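Local coordinates for protein peptidase, M20/M25/M40 family (Staphylococcus aureus, PDB 4EWT) that probably hydrolyses amide bonds of N-acylated amino acids or related compounds as a manganese-binding amidohydrolase of the M20 peptidase family, at residues I19-H24 with I368-L373; P27-H32 with K97-A102; D80-T85 with P360-K365. All coordinates share one frame; numbering follows the deposited sequence.

Contact 1: residues I19-H24 with I368-L373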
loop_
_atom_site.group_PDB
_atom_site.type_symbol
_atom_site.label_atom_id
_atom_site.label_comp_id
_atom_site.label_asym_id
_atom_site.label_seq_id
_atom_site.Cartn_x
_atom_site.Cartn_y
_atom_site.Cartn_z
ATOM N N ILE A 19 -38.935 -38.837 -2.738
ATOM C CA ILE A 19 -38.370 -38.487 -1.434
ATOM C C ILE A 19 -37.541 -37.191 -1.475
ATOM O O ILE A 19 -37.623 -36.380 -0.548
ATOM C CB ILE A 19 -37.574 -39.665 -0.810
ATOM C CG1 ILE A 19 -38.546 -40.782 -0.371
ATOM C CG2 ILE A 19 -36.733 -39.189 0.373
ATOM C CD1 ILE A 19 -37.873 -42.131 -0.098
ATOM N N ARG A 20 -36.796 -36.979 -2.525
ATOM C CA ARG A 20 -36.015 -35.779 -2.603
ATOM C C ARG A 20 -36.939 -34.562 -2.581
ATOM O O ARG A 20 -36.737 -33.632 -1.858
ATOM C CB ARG A 20 -35.219 -35.756 -3.874
ATOM C CG ARG A 20 -35.502 -34.509 -4.647
ATOM C CD ARG A 20 -34.362 -34.086 -5.487
ATOM N NE ARG A 20 -34.056 -32.677 -5.309
ATOM C CZ ARG A 20 -34.180 -31.748 -6.241
ATOM N NH1 ARG A 20 -34.629 -32.050 -7.422
ATOM N NH2 ARG A 20 -33.871 -30.503 -5.967
ATOM N N ARG A 21 -37.987 -34.653 -3.371
ATOM C CA ARG A 21 -38.947 -33.576 -3.550
ATOM C C ARG A 21 -39.673 -33.214 -2.262
ATOM O O ARG A 21 -39.829 -32.032 -1.952
ATOM C CB ARG A 21 -39.936 -33.937 -4.653
ATOM C CG ARG A 21 -39.268 -34.033 -6.006
ATOM C CD ARG A 21 -40.248 -34.294 -7.123
ATOM N NE ARG A 21 -39.534 -34.421 -8.389
ATOM C CZ ARG A 21 -40.100 -34.382 -9.590
ATOM N NH1 ARG A 21 -41.410 -34.203 -9.713
ATOM N NH2 ARG A 21 -39.343 -34.512 -10.671
ATOM N N TYR A 22 -40.104 -34.226 -1.511
ATOM C CA TYR A 22 -40.680 -33.987 -0.193
ATOM C C TYR A 22 -39.693 -33.259 0.736
ATOM O O TYR A 22 -40.072 -32.308 1.423
ATOM C CB TYR A 22 -41.168 -35.287 0.463
ATOM C CG TYR A 22 -41.697 -35.037 1.856
ATOM C CD1 TYR A 22 -43.028 -34.671 2.062
ATOM C CD2 TYR A 22 -40.852 -35.111 2.967
ATOM C CE1 TYR A 22 -43.512 -34.417 3.344
ATOM C CE2 TYR A 22 -41.323 -34.851 4.249
ATOM C CZ TYR A 22 -42.649 -34.508 4.431
ATOM O OH TYR A 22 -43.107 -34.257 5.704
ATOM N N LEU A 23 -38.441 -33.714 0.756
ATOM C CA LEU A 23 -37.420 -33.106 1.611
ATOM C C LEU A 23 -37.026 -31.707 1.140
ATOM O O LEU A 23 -36.733 -30.832 1.958
ATOM C CB LEU A 23 -36.178 -33.989 1.692
ATOM C CG LEU A 23 -36.284 -35.324 2.424
ATOM C CD1 LEU A 23 -35.057 -36.163 2.111
ATOM C CD2 LEU A 23 -36.441 -35.118 3.923
ATOM N N HIS A 24 -37.016 -31.515 -0.178
ATOM C CA HIS A 24 -36.745 -30.222 -0.790
ATOM C C HIS A 24 -37.793 -29.187 -0.364
ATOM O O HIS A 24 -37.470 -28.010 -0.155
ATOM C CB HIS A 24 -36.722 -30.353 -2.317
ATOM C CG HIS A 24 -36.099 -29.183 -3.011
ATOM N ND1 HIS A 24 -34.739 -29.071 -3.203
ATOM C CD2 HIS A 24 -36.649 -28.069 -3.549
ATOM C CE1 HIS A 24 -34.477 -27.936 -3.827
ATOM N NE2 HIS A 24 -35.619 -27.311 -4.053
ATOM N N ILE A 368 -30.289 -29.415 -9.777
ATOM C CA ILE A 368 -29.537 -30.584 -10.209
ATOM C C ILE A 368 -30.358 -31.487 -11.147
ATOM O O ILE A 368 -31.592 -31.478 -11.104
ATOM C CB ILE A 368 -29.046 -31.406 -8.987
ATOM C CG1 ILE A 368 -30.233 -31.803 -8.093
ATOM C CG2 ILE A 368 -27.991 -30.618 -8.204
ATOM C CD1 ILE A 368 -29.868 -32.557 -6.819
ATOM N N SER A 369 -29.680 -32.232 -11.987
ATOM C CA SER A 369 -30.294 -33.290 -12.697
ATOM C C SER A 369 -30.631 -34.393 -11.711
ATOM O O SER A 369 -29.787 -34.827 -10.968
ATOM C CB SER A 369 -29.345 -33.825 -13.714
ATOM O OG SER A 369 -29.622 -35.176 -13.874
ATOM N N GLU A 370 -31.881 -34.839 -11.722
ATOM C CA GLU A 370 -32.363 -35.793 -10.724
ATOM C C GLU A 370 -31.891 -37.222 -10.971
ATOM O O GLU A 370 -32.147 -38.116 -10.152
ATOM C CB GLU A 370 -33.891 -35.727 -10.591
ATOM C CG GLU A 370 -34.364 -34.557 -9.730
ATOM C CD GLU A 370 -35.872 -34.504 -9.559
ATOM O OE1 GLU A 370 -36.597 -34.578 -10.571
ATOM O OE2 GLU A 370 -36.332 -34.374 -8.404
ATOM N N LYS A 371 -31.188 -37.437 -12.083
ATOM C CA LYS A 371 -30.613 -38.750 -12.348
ATOM C C LYS A 371 -29.256 -38.939 -11.671
ATOM O O LYS A 371 -28.625 -39.988 -11.815
ATOM C CB LYS A 371 -30.562 -39.056 -13.848
ATOM C CG LYS A 371 -29.594 -38.224 -14.650
ATOM C CD LYS A 371 -29.881 -38.376 -16.143
ATOM C CE LYS A 371 -31.188 -37.703 -16.540
ATOM N NZ LYS A 371 -31.632 -38.116 -17.907
ATOM N N SER A 372 -28.820 -37.916 -10.930
ATOM C CA SER A 372 -27.693 -38.048 -10.012
ATOM C C SER A 372 -28.064 -38.941 -8.829
ATOM O O SER A 372 -27.183 -39.529 -8.201
ATOM C CB SER A 372 -27.251 -36.678 -9.496
ATOM O OG SER A 372 -28.302 -36.021 -8.802
ATOM N N LEU A 373 -29.365 -39.035 -8.528
ATOM C CA LEU A 373 -29.851 -39.850 -7.403
ATOM C C LEU A 373 -29.505 -41.324 -7.586
ATOM O O LEU A 373 -28.874 -41.939 -6.724
ATOM C CB LEU A 373 -31.366 -39.690 -7.203
ATOM C CG LEU A 373 -31.914 -38.379 -6.629
ATOM C CD1 LEU A 373 -33.404 -38.272 -6.869
ATOM C CD2 LEU A 373 -31.624 -38.246 -5.147
#
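Glu-370 meets two consecutive arginines of helix 13-25, and its carboxylate is shared between them in a salt-bridge network. Arg-21 takes it side-on with two nitrogens, one to each oxygen: NH2 donates to OE1 of Glu-370 at 2.7 Å, and NE of Arg-21 to OE2 of Glu-370 at 3.2 Å. Both bonds are nearly straight and use syn lone pairs, and the guanidinium and carboxylate planes lie within 7° of each other, so this pair is flat and bidentate. Arg-20 comes from another direction. Its NH1 reaches OE2 of Glu-370 at 3.0 Å from above the carboxylate plane, and its guanidinium is turned 83° against that plane. OE2 therefore accepts two charged donors, which would be expected to stabilise the carboxylate as an anion.

The arrangement joins helix 13-25, the second of the chain, to the turn that leads into the last helix, 372-386, within the metal-binding domain of the M20 fold. Apolar atoms flank the charges: CG1 of Ile-368 sits over the centre of the Arg-20 guanidinium, 4.3 Å above its plane, while Leu-373 CD1 lies 4.3 Å from CB of Arg-20.

Further out, NE of Arg-20 forms a salt bridge with Asp-106, which also accepts from ND1 of His-24. Glu-370 stands in a type I turn from Ser-369 to Ser-372; its CG lies beside the backbone N (chi1 -80°), and the chain extends beyond it toward helix 13-25. In this turn OG of Ser-369 caps the N-H of Lys-371, and the carbonyl of Ser-369 receives both N and OG of Ser-372.

Contact 2: residues P27-H32 with K97-A102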
loop_
_atom_site.group_PDB
_atom_site.type_symbol
_atom_site.label_atom_id
_atom_site.label_comp_id
_atom_site.label_asym_id
_atom_site.label_seq_id
_atom_site.Cartn_x
_atom_site.Cartn_y
_atom_site.Cartn_z
ATOM N N PRO A 27 -37.312 -27.929 3.922
ATOM C CA PRO A 27 -35.930 -27.792 4.388
ATOM C C PRO A 27 -35.858 -27.148 5.767
ATOM O O PRO A 27 -36.711 -26.323 6.118
ATOM C CB PRO A 27 -35.302 -26.876 3.339
ATOM C CG PRO A 27 -36.427 -25.997 2.907
ATOM C CD PRO A 27 -37.666 -26.868 2.955
ATOM N N GLU A 28 -34.855 -27.538 6.544
ATOM C CA GLU A 28 -34.624 -26.928 7.847
ATOM C C GLU A 28 -33.173 -26.536 8.032
ATOM O O GLU A 28 -32.268 -27.220 7.552
ATOM C CB GLU A 28 -35.039 -27.868 8.967
ATOM C CG GLU A 28 -36.539 -27.978 9.150
ATOM C CD GLU A 28 -36.922 -29.175 9.978
ATOM O OE1 GLU A 28 -36.261 -30.230 9.838
ATOM O OE2 GLU A 28 -37.877 -29.060 10.769
ATOM N N LEU A 29 -32.976 -25.436 8.748
ATOM C CA LEU A 29 -31.652 -24.886 9.036
ATOM C C LEU A 29 -30.797 -25.801 9.908
ATOM O O LEU A 29 -31.325 -26.639 10.649
ATOM C CB LEU A 29 -31.812 -23.525 9.729
ATOM C CG LEU A 29 -31.722 -22.224 8.929
ATOM C CD1 LEU A 29 -31.801 -22.415 7.428
ATOM C CD2 LEU A 29 -32.788 -21.253 9.413
ATOM N N SER A 30 -29.479 -25.610 9.823
ATOM C CA SER A 30 -28.512 -26.309 10.670
ATOM C C SER A 30 -28.824 -26.083 12.150
ATOM O O SER A 30 -29.071 -24.954 12.569
ATOM C CB SER A 30 -27.090 -25.830 10.368
ATOM O OG SER A 30 -26.797 -25.884 8.984
ATOM N N PHE A 31 -28.822 -27.168 12.921
ATOM C CA PHE A 31 -29.145 -27.163 14.357
ATOM C C PHE A 31 -30.636 -26.943 14.671
ATOM O O PHE A 31 -31.010 -26.773 15.835
ATOM C CB PHE A 31 -28.258 -26.182 15.143
ATOM C CG PHE A 31 -26.780 -26.431 14.984
ATOM C CD1 PHE A 31 -26.164 -27.509 15.623
ATOM C CD2 PHE A 31 -26.001 -25.584 14.202
ATOM C CE1 PHE A 31 -24.796 -27.741 15.481
ATOM C CE2 PHE A 31 -24.632 -25.803 14.055
ATOM C CZ PHE A 31 -24.028 -26.886 14.697
ATOM N N HIS A 32 -31.479 -26.955 13.637
ATOM C CA HIS A 32 -32.935 -26.833 13.804
ATOM C C HIS A 32 -33.697 -27.807 12.894
ATOM O O HIS A 32 -34.832 -27.541 12.489
ATOM C CB HIS A 32 -33.396 -25.396 13.549
ATOM C CG HIS A 32 -32.688 -24.375 14.386
ATOM N ND1 HIS A 32 -33.107 -24.029 15.653
ATOM C CD2 HIS A 32 -31.585 -23.631 14.138
ATOM C CE1 HIS A 32 -32.294 -23.114 16.150
ATOM N NE2 HIS A 32 -31.362 -22.853 15.249
ATOM N N LYS A 97 -40.284 -20.435 4.380
ATOM C CA LYS A 97 -39.782 -19.138 3.910
ATOM C C LYS A 97 -38.344 -18.830 4.341
ATOM O O LYS A 97 -38.002 -18.924 5.521
ATOM C CB LYS A 97 -40.726 -18.011 4.340
ATOM N N GLY A 98 -37.503 -18.481 3.375
ATOM C CA GLY A 98 -36.137 -18.056 3.669
ATOM C C GLY A 98 -35.136 -19.185 3.834
ATOM O O GLY A 98 -33.945 -18.935 4.005
ATOM N N VAL A 99 -35.608 -20.426 3.804
ATOM C CA VAL A 99 -34.698 -21.574 3.812
ATOM C C VAL A 99 -34.914 -22.487 2.600
ATOM O O VAL A 99 -36.035 -22.611 2.106
ATOM C CB VAL A 99 -34.627 -22.311 5.211
ATOM C CG1 VAL A 99 -35.820 -21.993 6.076
ATOM C CG2 VAL A 99 -34.419 -23.825 5.076
ATOM N N MET A 100 -33.813 -23.077 2.124
ATOM C CA MET A 100 -33.752 -23.852 0.880
ATOM C C MET A 100 -32.639 -24.908 0.916
ATOM O O MET A 100 -31.530 -24.631 1.398
ATOM C CB MET A 100 -33.482 -22.904 -0.295
ATOM C CG MET A 100 -33.210 -23.594 -1.628
ATOM S SD MET A 100 -32.595 -22.468 -2.898
ATOM C CE MET A 100 -32.501 -23.612 -4.275
ATOM N N HIS A 101 -32.924 -26.100 0.386
ATOM C CA HIS A 101 -31.875 -27.098 0.141
ATOM C C HIS A 101 -31.049 -26.723 -1.093
ATOM O O HIS A 101 -31.230 -27.303 -2.174
ATOM C CB HIS A 101 -32.450 -28.508 -0.005
ATOM C CG HIS A 101 -32.596 -29.239 1.293
ATOM N ND1 HIS A 101 -31.513 -29.620 2.060
ATOM C CD2 HIS A 101 -33.699 -29.668 1.953
ATOM C CE1 HIS A 101 -31.944 -30.247 3.141
ATOM N NE2 HIS A 101 -33.266 -30.287 3.101
ATOM N N ALA A 102 -30.148 -25.753 -0.909
ATOM C CA ALA A 102 -29.353 -25.189 -1.991
ATOM C C ALA A 102 -28.004 -25.885 -2.216
ATOM O O ALA A 102 -27.160 -25.362 -2.952
ATOM C CB ALA A 102 -29.146 -23.675 -1.758
#
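Pro-27 lays its ring between Val-99 and His-101, with CB touching both. CB of Pro-27 is 3.6 Å from CG2 of Val-99 and 3.5 Å from CD2 of His-101, the imidazole being approached obliquely. The neighbouring ring carbon, CG of Pro-27, rests against the carbonyl oxygen of Val-99 at 3.5 Å. The isopropyl group of Val-99 points at the 27-32 segment and is held between two residues: CG2 faces the proline and also lies 3.5 Å from O of Pro-27, while CB is met by CD1 of Leu-29 at 3.6 Å. Leu-29 brings only this one methyl to the valine, and both first torsions are off their staggered values (chi1 -97° for Leu-29, 20° for Val-99) where CD1 of Leu-29 presses on CB of Val-99. The contact is thus apolar packing between two irregular segments. Backbone hydrogen bonds between Glu-28 and Ala-81 and between Met-100 and Leu-82 place the 80-85 segment beside both. The carboxylate of Glu-28 turns elsewhere, to Thr-36 and the N-H of Glu-35. His-101 is the centre of an inverse gamma turn, two residues before Cys-103, which bridges both manganese ions; the packing thus belongs to the loops around the dinuclear metal centre of an M20-family enzyme.

Contact 3: residues D80-T85 with P360-K365. With MN (manganese (II) ion), chain E.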
loop_
_atom_site.group_PDB
_atom_site.type_symbol
_atom_site.label_atom_id
_atom_site.label_comp_id
_atom_site.label_asym_id
_atom_site.label_seq_id
_atom_site.Cartn_x
_atom_site.Cartn_y
_atom_site.Cartn_z
ATOM N N ASP A 80 -29.036 -31.054 6.437
ATOM C CA ASP A 80 -29.372 -29.667 6.772
ATOM C C ASP A 80 -29.484 -28.803 5.519
ATOM O O ASP A 80 -28.838 -29.077 4.498
ATOM C CB ASP A 80 -28.368 -29.051 7.768
ATOM C CG ASP A 80 -26.930 -29.048 7.246
ATOM O OD1 ASP A 80 -26.535 -29.960 6.479
ATOM O OD2 ASP A 80 -26.172 -28.132 7.636
ATOM N N ALA A 81 -30.312 -27.767 5.606
ATOM C CA ALA A 81 -30.493 -26.809 4.517
ATOM C C ALA A 81 -29.838 -25.464 4.859
ATOM O O ALA A 81 -29.150 -25.359 5.872
ATOM C CB ALA A 81 -31.966 -26.633 4.213
ATOM N N LEU A 82 -30.070 -24.447 4.026
ATOM C CA LEU A 82 -29.407 -23.140 4.155
ATOM C C LEU A 82 -30.394 -21.966 4.273
ATOM O O LEU A 82 -31.539 -22.085 3.829
ATOM C CB LEU A 82 -28.491 -22.912 2.951
ATOM C CG LEU A 82 -27.215 -23.743 2.853
ATOM C CD1 LEU A 82 -26.827 -23.928 1.394
ATOM C CD2 LEU A 82 -26.095 -23.084 3.640
ATOM N N PRO A 83 -29.954 -20.831 4.870
ATOM C CA PRO A 83 -30.795 -19.625 4.964
ATOM C C PRO A 83 -30.866 -18.850 3.637
ATOM O O PRO A 83 -30.288 -17.768 3.513
ATOM C CB PRO A 83 -30.090 -18.791 6.043
ATOM C CG PRO A 83 -28.647 -19.178 5.926
ATOM C CD PRO A 83 -28.667 -20.652 5.578
ATOM N N ILE A 84 -31.578 -19.416 2.663
ATOM C CA ILE A 84 -31.644 -18.876 1.304
ATOM C C ILE A 84 -33.082 -18.920 0.786
ATOM O O ILE A 84 -33.763 -19.942 0.909
ATOM C CB ILE A 84 -30.701 -19.670 0.347
ATOM C CG1 ILE A 84 -29.226 -19.398 0.688
ATOM C CG2 ILE A 84 -30.980 -19.341 -1.118
ATOM C CD1 ILE A 84 -28.294 -20.514 0.312
ATOM N N THR A 85 -33.511 -17.850 0.151
ATOM C CA THR A 85 -34.830 -17.767 -0.401
ATOM C C THR A 85 -34.869 -18.399 -1.762
ATOM O O THR A 85 -34.229 -17.921 -2.663
ATOM C CB THR A 85 -35.234 -16.312 -0.500
ATOM O OG1 THR A 85 -35.488 -15.831 0.812
ATOM C CG2 THR A 85 -36.454 -16.176 -1.315
ATOM N N PRO A 360 -24.382 -22.467 -9.489
ATOM C CA PRO A 360 -23.562 -23.109 -8.461
ATOM C C PRO A 360 -24.332 -23.333 -7.156
ATOM O O PRO A 360 -25.459 -22.844 -7.007
ATOM C CB PRO A 360 -22.435 -22.095 -8.239
ATOM C CG PRO A 360 -23.066 -20.777 -8.509
ATOM C CD PRO A 360 -24.084 -21.024 -9.605
ATOM N N HIS A 361 -23.709 -24.053 -6.225
ATOM C CA HIS A 361 -24.274 -24.313 -4.895
ATOM C C HIS A 361 -24.473 -23.047 -4.065
ATOM O O HIS A 361 -23.719 -22.074 -4.205
ATOM C CB HIS A 361 -23.390 -25.303 -4.132
ATOM C CG HIS A 361 -23.404 -26.685 -4.704
ATOM N ND1 HIS A 361 -22.945 -26.970 -5.972
ATOM C CD2 HIS A 361 -23.819 -27.862 -4.180
ATOM C CE1 HIS A 361 -23.084 -28.263 -6.208
ATOM N NE2 HIS A 361 -23.613 -28.826 -5.137
ATOM N N HIS A 362 -25.491 -23.081 -3.203
ATOM C CA HIS A 362 -25.887 -21.944 -2.351
ATOM C C HIS A 362 -26.601 -20.791 -3.082
ATOM O O HIS A 362 -27.093 -19.866 -2.442
ATOM C CB HIS A 362 -24.681 -21.350 -1.607
ATOM C CG HIS A 362 -24.124 -22.246 -0.545
ATOM N ND1 HIS A 362 -23.828 -21.799 0.722
ATOM C CD2 HIS A 362 -23.812 -23.565 -0.560
ATOM C CE1 HIS A 362 -23.346 -22.797 1.440
ATOM N NE2 HIS A 362 -23.330 -23.881 0.686
ATOM N N HIS A 363 -26.659 -20.851 -4.409
ATOM C CA HIS A 363 -27.393 -19.862 -5.218
ATOM C C HIS A 363 -28.912 -20.119 -5.146
ATOM O O HIS A 363 -29.334 -21.276 -5.128
ATOM C CB HIS A 363 -26.890 -19.937 -6.666
ATOM C CG HIS A 363 -27.370 -18.828 -7.551
ATOM N ND1 HIS A 363 -26.583 -17.746 -7.884
ATOM C CD2 HIS A 363 -28.549 -18.648 -8.193
ATOM C CE1 HIS A 363 -27.261 -16.940 -8.684
ATOM N NE2 HIS A 363 -28.456 -17.467 -8.887
ATOM N N PRO A 364 -29.739 -19.047 -5.087
ATOM C CA PRO A 364 -31.206 -19.187 -5.060
ATOM C C PRO A 364 -31.810 -19.996 -6.212
ATOM O O PRO A 364 -32.927 -20.510 -6.080
ATOM C CB PRO A 364 -31.698 -17.736 -5.142
ATOM C CG PRO A 364 -30.617 -16.944 -4.516
ATOM C CD PRO A 364 -29.328 -17.645 -4.866
ATOM N N LYS A 365 -31.086 -20.103 -7.325
ATOM C CA LYS A 365 -31.575 -20.826 -8.501
ATOM C C LYS A 365 -30.955 -22.222 -8.662
ATOM O O LYS A 365 -31.222 -22.913 -9.653
ATOM C CB LYS A 365 -31.407 -19.989 -9.784
ATOM C CG LYS A 365 -30.060 -20.143 -10.489
ATOM C CD LYS A 365 -30.205 -20.091 -12.004
ATOM C CE LYS A 365 -30.129 -18.675 -12.527
ATOM N NZ LYS A 365 -30.209 -18.673 -14.006
HETATM MN MN MN E . -23.084 -26.342 1.084
HETATM O O HOH W 1 -21.864 -28.114 2.217
#
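Ile-84 and Thr-85 run past His-362 and Pro-364 as parts of two irregular loop segments, whose closest CA approach is the 6.1 Å between CA of Thr-85 and CA of Pro-364. The 360-365 segment makes a type II turn from Pro-360 to His-363, with His-362 at positive phi (74°), and on the other side Pro-83 centres an inverse gamma turn. They lie at the dinuclear manganese site of the M20 fold, to which His-362 contributes a ligand, while 80-85 packs against that ligand.

Leu-82 covers the His-362 ring. Its CD1 stands over the middle of one face, 3.5 Å from the centroid and only 5° off the ring normal, a CH-pi contact, while CD2 of Leu-82 lies 3.5 Å from CE1 of His-362. With CG anti to the carbonyl carbon (chi1 -71°), the leucine branch is directed to the imidazole.

Farther along, CD1 of Ile-84 abuts the carbonyl oxygen of His-362, and CG2 of Ile-84 packs on Pro-364, 4.2 Å from its CG. Pro-364 CB also meets the carbonyl oxygen of Thr-85 at 3.5 Å. A backbone hydrogen bond between His-362 and Ala-102 further ties down the ligand-bearing turn, and His-198 of the second subunit packs on His-362.

Cys-103 and Glu-139 also bind this manganese. With the ion at the edge of the imidazole, in its plane, NE2 of His-362 binds it at 2.5 Å, and a water lies 2.4 Å from the metal.

From the N terminus, helix 13-25 supplies the first half of contact 1, whose partner arrives 344 residues later at the turn leading into helix 372-386, so this contact closes a loop around almost the whole chain. Contacts 2 and 3 are both nested inside that loop. Contact 2 joins the segment after helix 13-25 to residues 97-102, just before helix 105-120; contact 3 starts within that span, at 80-85, and ends at 360-365, so the two cross. They meet directly through Ser-30 OG with Asp-80 OD2 and the packing of Val-99 CB on Leu-82 O, while Leu-23 O packs on CD2 of His-101 between contacts 1 and 2.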